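Local coordinates for novel protein similar to vertebrate potassium voltage-gated channel, subfamily H (Eag-related) family (Danio rerio, PDB 3UKN), which probably forms the potassium-conducting pore of a tetrameric voltage-gated channel, the present fragment being its cytoplasmic C-linker and cyclic nucleotide-binding homology domain, at residues B[76-81]-B[96-101]; B[92-97]-B[171-176]. One frame throughout, in Å; residues are numbered along the deposited sequence.

Overall arrangement
From the N terminus, the chain reaches segment 76-81 in the loop that follows helix 63-71, runs through helix 88-96 and turns into strand 99-103. Interaction 1 closes this short loop: only 14 residues separate its segments. Interaction 2 shares L96 and I97 with interaction 1 and closes a much longer loop of 73 residues, rich in strand, by bringing strand 168-174 back beside helix 88-96. The two loops interlock: the second starts at 92, before the first closes at 101. The centres of the two contacts lie about 7 Å apart, and the contacts are joined by the K99 to Y172 backbone pairing, by E76 bonded to Q171, and by I98 packed on I173.

Interaction 1. Residues B[76-81]-B[96-101]; sequences ELLQLP and LIIKTS
The entry to the beta-roll of the cyclic nucleotide-binding homology domain, where the chain leaves helix 88-96 and starts strand 99-103, is covered by the preceding loop, whose L77 and L78 pack on I98. The CD1 methyl of I98 does all the close touching. It lies 3.6 Å from L78 CG and 3.8 Å from L78 CD1, so it sits against the branch point and one arm of the leucine, and the two side chains meet at a slant. L77 lies farther back, its CD2 at 4.3 Å from I98 CD1. I98 reaches across with an extended arm: CG1 lies beside the backbone N (chi1 -68°) and CD1 continues it in a straight zigzag (chi2 179°), which carries the methyl toward the loop. No hydrogen bond spans the two segments. The polar hold on the loop comes from Q171, whose NE2 bonds E76 OE1 and whose OE1 bonds L77 N. Within the loop, a bond of 2.9 Å from Q79 N to E76 O closes a tight turn. L77 also rests on F121 and I98 on I173, making this an apolar seam between a connecting loop and the sheet edge of a cupin-like beta-roll.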
loop_
_atom_site.group_PDB
_atom_site.type_symbol
_atom_site.label_atom_id
_atom_site.label_comp_id
_atom_site.label_asym_id
_atom_site.label_seq_id
_atom_site.Cartn_x
_atom_site.Cartn_y
_atom_site.Cartn_z
ATOM N N GLU B 76 15.661 10.540 -12.495
ATOM C CA GLU B 76 15.408 11.800 -13.190
ATOM C C GLU B 76 14.633 12.800 -12.332
ATOM O O GLU B 76 14.940 13.994 -12.327
ATOM C CB GLU B 76 14.670 11.561 -14.508
ATOM C CG GLU B 76 15.510 10.901 -15.595
ATOM C CD GLU B 76 15.585 9.379 -15.473
ATOM O OE1 GLU B 76 15.247 8.832 -14.397
ATOM O OE2 GLU B 76 15.986 8.727 -16.466
ATOM N N LEU B 77 13.641 12.309 -11.599
ATOM C CA LEU B 77 12.869 13.166 -10.721
ATOM C C LEU B 77 13.810 13.986 -9.853
ATOM O O LEU B 77 13.697 15.203 -9.798
ATOM C CB LEU B 77 11.894 12.343 -9.870
ATOM C CG LEU B 77 10.839 13.046 -9.009
ATOM C CD1 LEU B 77 9.542 12.237 -8.955
ATOM C CD2 LEU B 77 11.375 13.257 -7.608
ATOM N N LEU B 78 14.767 13.330 -9.213
ATOM C CA LEU B 78 15.626 13.995 -8.245
ATOM C C LEU B 78 16.700 14.871 -8.872
ATOM O O LEU B 78 17.510 15.452 -8.153
ATOM C CB LEU B 78 16.312 12.973 -7.332
ATOM C CG LEU B 78 15.409 12.251 -6.345
ATOM C CD1 LEU B 78 16.238 11.290 -5.516
ATOM C CD2 LEU B 78 14.643 13.262 -5.480
ATOM N N GLN B 79 16.741 14.951 -10.197
ATOM C CA GLN B 79 17.723 15.830 -10.828
ATOM C C GLN B 79 17.270 17.289 -10.842
ATOM O O GLN B 79 18.069 18.178 -11.106
ATOM C CB GLN B 79 18.081 15.345 -12.233
ATOM C CG GLN B 79 18.892 14.059 -12.230
ATOM C CD GLN B 79 18.820 13.323 -13.549
ATOM O OE1 GLN B 79 18.684 13.934 -14.610
ATOM N NE2 GLN B 79 18.899 12.000 -13.489
ATOM N N LEU B 80 16.003 17.538 -10.526
ATOM C CA LEU B 80 15.478 18.903 -10.558
ATOM C C LEU B 80 16.227 19.890 -9.629
ATOM O O LEU B 80 16.777 19.485 -8.602
ATOM C CB LEU B 80 13.990 18.894 -10.213
ATOM C CG LEU B 80 13.076 18.133 -11.168
ATOM C CD1 LEU B 80 11.724 17.816 -10.501
ATOM C CD2 LEU B 80 12.925 18.903 -12.511
ATOM N N PRO B 81 16.252 21.183 -10.002
ATOM C CA PRO B 81 16.820 22.246 -9.160
ATOM C C PRO B 81 16.302 22.202 -7.729
ATOM O O PRO B 81 16.999 22.614 -6.799
ATOM C CB PRO B 81 16.333 23.526 -9.855
ATOM C CG PRO B 81 16.301 23.159 -11.298
ATOM C CD PRO B 81 15.939 21.673 -11.357
ATOM N N LEU B 96 15.277 5.954 -2.887
ATOM C CA LEU B 96 14.842 4.589 -2.596
ATOM C C LEU B 96 13.309 4.391 -2.522
ATOM O O LEU B 96 12.842 3.255 -2.494
ATOM C CB LEU B 96 15.518 4.073 -1.319
ATOM C CG LEU B 96 17.043 3.935 -1.348
ATOM C CD1 LEU B 96 17.615 3.735 0.054
ATOM C CD2 LEU B 96 17.474 2.813 -2.287
ATOM N N ILE B 97 12.538 5.481 -2.484
ATOM C CA ILE B 97 11.072 5.388 -2.418
ATOM C C ILE B 97 10.413 5.914 -3.700
ATOM O O ILE B 97 9.203 6.120 -3.752
ATOM C CB ILE B 97 10.450 6.135 -1.174
ATOM C CG1 ILE B 97 10.681 7.658 -1.260
ATOM C CG2 ILE B 97 10.957 5.535 0.159
ATOM C CD1 ILE B 97 10.012 8.480 -0.137
ATOM N N ILE B 98 11.214 6.122 -4.738
ATOM C CA ILE B 98 10.684 6.597 -6.010
ATOM C C ILE B 98 10.168 5.420 -6.839
ATOM O O ILE B 98 10.840 4.406 -6.962
ATOM C CB ILE B 98 11.768 7.379 -6.827
ATOM C CG1 ILE B 98 12.121 8.695 -6.139
ATOM C CG2 ILE B 98 11.303 7.634 -8.248
ATOM C CD1 ILE B 98 13.162 9.472 -6.869
ATOM N N LYS B 99 8.981 5.566 -7.412
ATOM C CA LYS B 99 8.347 4.507 -8.193
ATOM C C LYS B 99 8.138 5.002 -9.605
ATOM O O LYS B 99 8.287 6.194 -9.880
ATOM C CB LYS B 99 6.962 4.178 -7.628
ATOM C CG LYS B 99 6.914 3.975 -6.131
ATOM C CD LYS B 99 7.187 2.531 -5.800
ATOM C CE LYS B 99 7.035 2.284 -4.308
ATOM N NZ LYS B 99 7.353 0.861 -3.997
ATOM N N THR B 100 7.734 4.090 -10.483
ATOM C CA THR B 100 7.492 4.409 -11.875
ATOM C C THR B 100 6.258 3.671 -12.364
ATOM O O THR B 100 5.869 2.638 -11.800
ATOM C CB THR B 100 8.677 3.972 -12.737
ATOM O OG1 THR B 100 8.873 2.565 -12.575
ATOM C CG2 THR B 100 9.954 4.707 -12.312
ATOM N N SER B 101 5.625 4.187 -13.409
ATOM C CA SER B 101 4.496 3.483 -14.000
ATOM C C SER B 101 4.265 3.945 -15.416
ATOM O O SER B 101 4.396 5.135 -15.709
ATOM C CB SER B 101 3.213 3.669 -13.177
ATOM O OG SER B 101 2.112 2.981 -13.775
#

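Interaction 2. Residues B[92-97]-B[171-176]; sequences RSLSLI and QYISLK
Helix 88-96 ends next to the point where strand 168-174 gives way to helix 175-184, and the two backbones come nearest at I97 and I173, 6.4 Å from CA to CA. No direct hydrogen bond links them. A water does so instead, donating a hydrogen bond to I97 O at 2.5 Å, a distance too short to be trusted in detail, and accepting one from S174 N at 3.0 Å, so the carbonyl just past the helix is probably joined to the last residue of the strand. S174 is also the N-cap of the following helix, its OG bonded to G177 N.

The apolar side of the contact is carried by two isoleucines that cross at about a right angle. The CG2 branch of I173 meets the end of I97, 3.6 Å from I97 CD1 and 3.9 Å from I97 CG1. I97 holds CG1 between its backbone N and carbonyl carbon (chi1 65°), and the extended chi2 of 176° carries CD1 on to that methyl. The other branch of I173 turns to the helix itself: its CD1 lies 4.2 Å from L94 O and a looser 4.4 Å from L94 CD2. Inside the last turn, S95 OG donates to R92 O at 2.7 Å, in the carbonyl plane on a lone pair, while the same oxygen also accepts a bond from L96 N.

V181 of helix 175-184 touches L94 and I97, and L178 of that helix touches I173. On the sheet, strand 168-174 lies between strands 99-103 and 118-122, with Y172 bonded to K99 and I173 to I119 through their backbones.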
loop_
_atom_site.group_PDB
_atom_site.type_symbol
_atom_site.label_atom_id
_atom_site.label_comp_id
_atom_site.label_asym_id
_atom_site.label_seq_id
_atom_site.Cartn_x
_atom_site.Cartn_y
_atom_site.Cartn_z
ATOM N N ARG B 92 19.560 10.162 -0.949
ATOM C CA ARG B 92 19.552 8.700 -0.986
ATOM C C ARG B 92 18.202 8.120 -0.558
ATOM O O ARG B 92 17.591 7.360 -1.306
ATOM C CB ARG B 92 20.705 8.113 -0.178
ATOM C CG ARG B 92 22.002 8.144 -0.965
ATOM C CD ARG B 92 23.196 7.778 -0.119
ATOM N NE ARG B 92 24.432 7.770 -0.893
ATOM C CZ ARG B 92 25.632 7.562 -0.357
ATOM N NH1 ARG B 92 25.737 7.356 0.950
ATOM N NH2 ARG B 92 26.723 7.562 -1.118
ATOM N N SER B 93 17.747 8.493 0.633
ATOM C CA SER B 93 16.422 8.114 1.141
ATOM C C SER B 93 15.317 8.342 0.111
ATOM O O SER B 93 14.536 7.450 -0.171
ATOM C CB SER B 93 16.099 8.895 2.416
ATOM O OG SER B 93 17.170 8.822 3.348
ATOM N N LEU B 94 15.263 9.540 -0.461
ATOM C CA LEU B 94 14.262 9.838 -1.470
ATOM C C LEU B 94 14.351 8.914 -2.664
ATOM O O LEU B 94 13.337 8.502 -3.232
ATOM C CB LEU B 94 14.378 11.294 -1.948
ATOM C CG LEU B 94 13.888 12.370 -0.978
ATOM C CD1 LEU B 94 14.062 13.785 -1.565
ATOM C CD2 LEU B 94 12.436 12.119 -0.632
ATOM N N SER B 95 15.562 8.609 -3.076
ATOM C CA SER B 95 15.724 7.858 -4.314
ATOM C C SER B 95 15.232 6.438 -4.126
ATOM O O SER B 95 14.823 5.794 -5.090
ATOM C CB SER B 95 17.192 7.841 -4.785
ATOM O OG SER B 95 17.943 6.975 -3.971
ATOM N N LEU B 96 15.277 5.954 -2.887
ATOM C CA LEU B 96 14.842 4.589 -2.596
ATOM C C LEU B 96 13.309 4.391 -2.522
ATOM O O LEU B 96 12.842 3.255 -2.494
ATOM C CB LEU B 96 15.518 4.073 -1.319
ATOM C CG LEU B 96 17.043 3.935 -1.348
ATOM C CD1 LEU B 96 17.615 3.735 0.054
ATOM C CD2 LEU B 96 17.474 2.813 -2.287
ATOM N N ILE B 97 12.538 5.481 -2.484
ATOM C CA ILE B 97 11.072 5.388 -2.418
ATOM C C ILE B 97 10.413 5.914 -3.700
ATOM O O ILE B 97 9.203 6.120 -3.752
ATOM C CB ILE B 97 10.450 6.135 -1.174
ATOM C CG1 ILE B 97 10.681 7.658 -1.260
ATOM C CG2 ILE B 97 10.957 5.535 0.159
ATOM C CD1 ILE B 97 10.012 8.480 -0.137
ATOM N N GLN B 171 7.380 8.910 -13.088
ATOM C CA GLN B 171 7.976 8.610 -11.795
ATOM C C GLN B 171 7.198 9.369 -10.748
ATOM O O GLN B 171 6.524 10.349 -11.062
ATOM C CB GLN B 171 9.436 9.054 -11.732
ATOM C CG GLN B 171 10.348 8.267 -12.614
ATOM C CD GLN B 171 11.797 8.666 -12.466
ATOM O OE1 GLN B 171 12.144 9.548 -11.672
ATOM N NE2 GLN B 171 12.656 8.018 -13.235
ATOM N N TYR B 172 7.317 8.950 -9.495
ATOM C CA TYR B 172 6.560 9.605 -8.439
ATOM C C TYR B 172 7.039 9.192 -7.061
ATOM O O TYR B 172 7.702 8.163 -6.897
ATOM C CB TYR B 172 5.053 9.320 -8.603
ATOM C CG TYR B 172 4.641 7.875 -8.369
ATOM C CD1 TYR B 172 4.278 7.426 -7.092
ATOM C CD2 TYR B 172 4.594 6.958 -9.426
ATOM C CE1 TYR B 172 3.878 6.080 -6.873
ATOM C CE2 TYR B 172 4.197 5.611 -9.212
ATOM C CZ TYR B 172 3.851 5.187 -7.939
ATOM O OH TYR B 172 3.463 3.873 -7.749
ATOM N N ILE B 173 6.677 10.008 -6.082
ATOM C CA ILE B 173 6.931 9.754 -4.677
ATOM C C ILE B 173 5.627 10.083 -3.922
ATOM O O ILE B 173 5.022 11.139 -4.151
ATOM C CB ILE B 173 8.028 10.661 -4.165
ATOM C CG1 ILE B 173 9.275 10.524 -5.033
ATOM C CG2 ILE B 173 8.342 10.361 -2.706
ATOM C CD1 ILE B 173 10.468 11.277 -4.492
ATOM N N SER B 174 5.186 9.174 -3.056
ATOM C CA SER B 174 3.954 9.369 -2.314
ATOM C C SER B 174 4.159 10.512 -1.360
ATOM O O SER B 174 5.274 10.727 -0.864
ATOM C CB SER B 174 3.609 8.119 -1.505
ATOM O OG SER B 174 4.609 7.878 -0.526
ATOM N N LEU B 175 3.088 11.239 -1.076
ATOM C CA LEU B 175 3.165 12.331 -0.101
ATOM C C LEU B 175 3.529 11.776 1.268
ATOM O O LEU B 175 4.246 12.405 2.041
ATOM C CB LEU B 175 1.832 13.082 -0.025
ATOM C CG LEU B 175 1.436 13.734 -1.343
ATOM C CD1 LEU B 175 0.319 14.766 -1.115
ATOM C CD2 LEU B 175 2.695 14.372 -1.997
ATOM N N LYS B 176 3.022 10.585 1.566
ATOM C CA LYS B 176 3.322 9.939 2.835
ATOM C C LYS B 176 4.829 9.710 2.961
ATOM O O LYS B 176 5.430 10.081 3.956
ATOM C CB LYS B 176 2.575 8.613 2.922
ATOM C CG LYS B 176 2.605 7.918 4.277
ATOM C CD LYS B 176 1.835 6.600 4.185
ATOM C CE LYS B 176 2.378 5.529 5.121
ATOM N NZ LYS B 176 2.099 5.838 6.552
HETATM O O HOH W 1 6.956 6.780 -2.794
#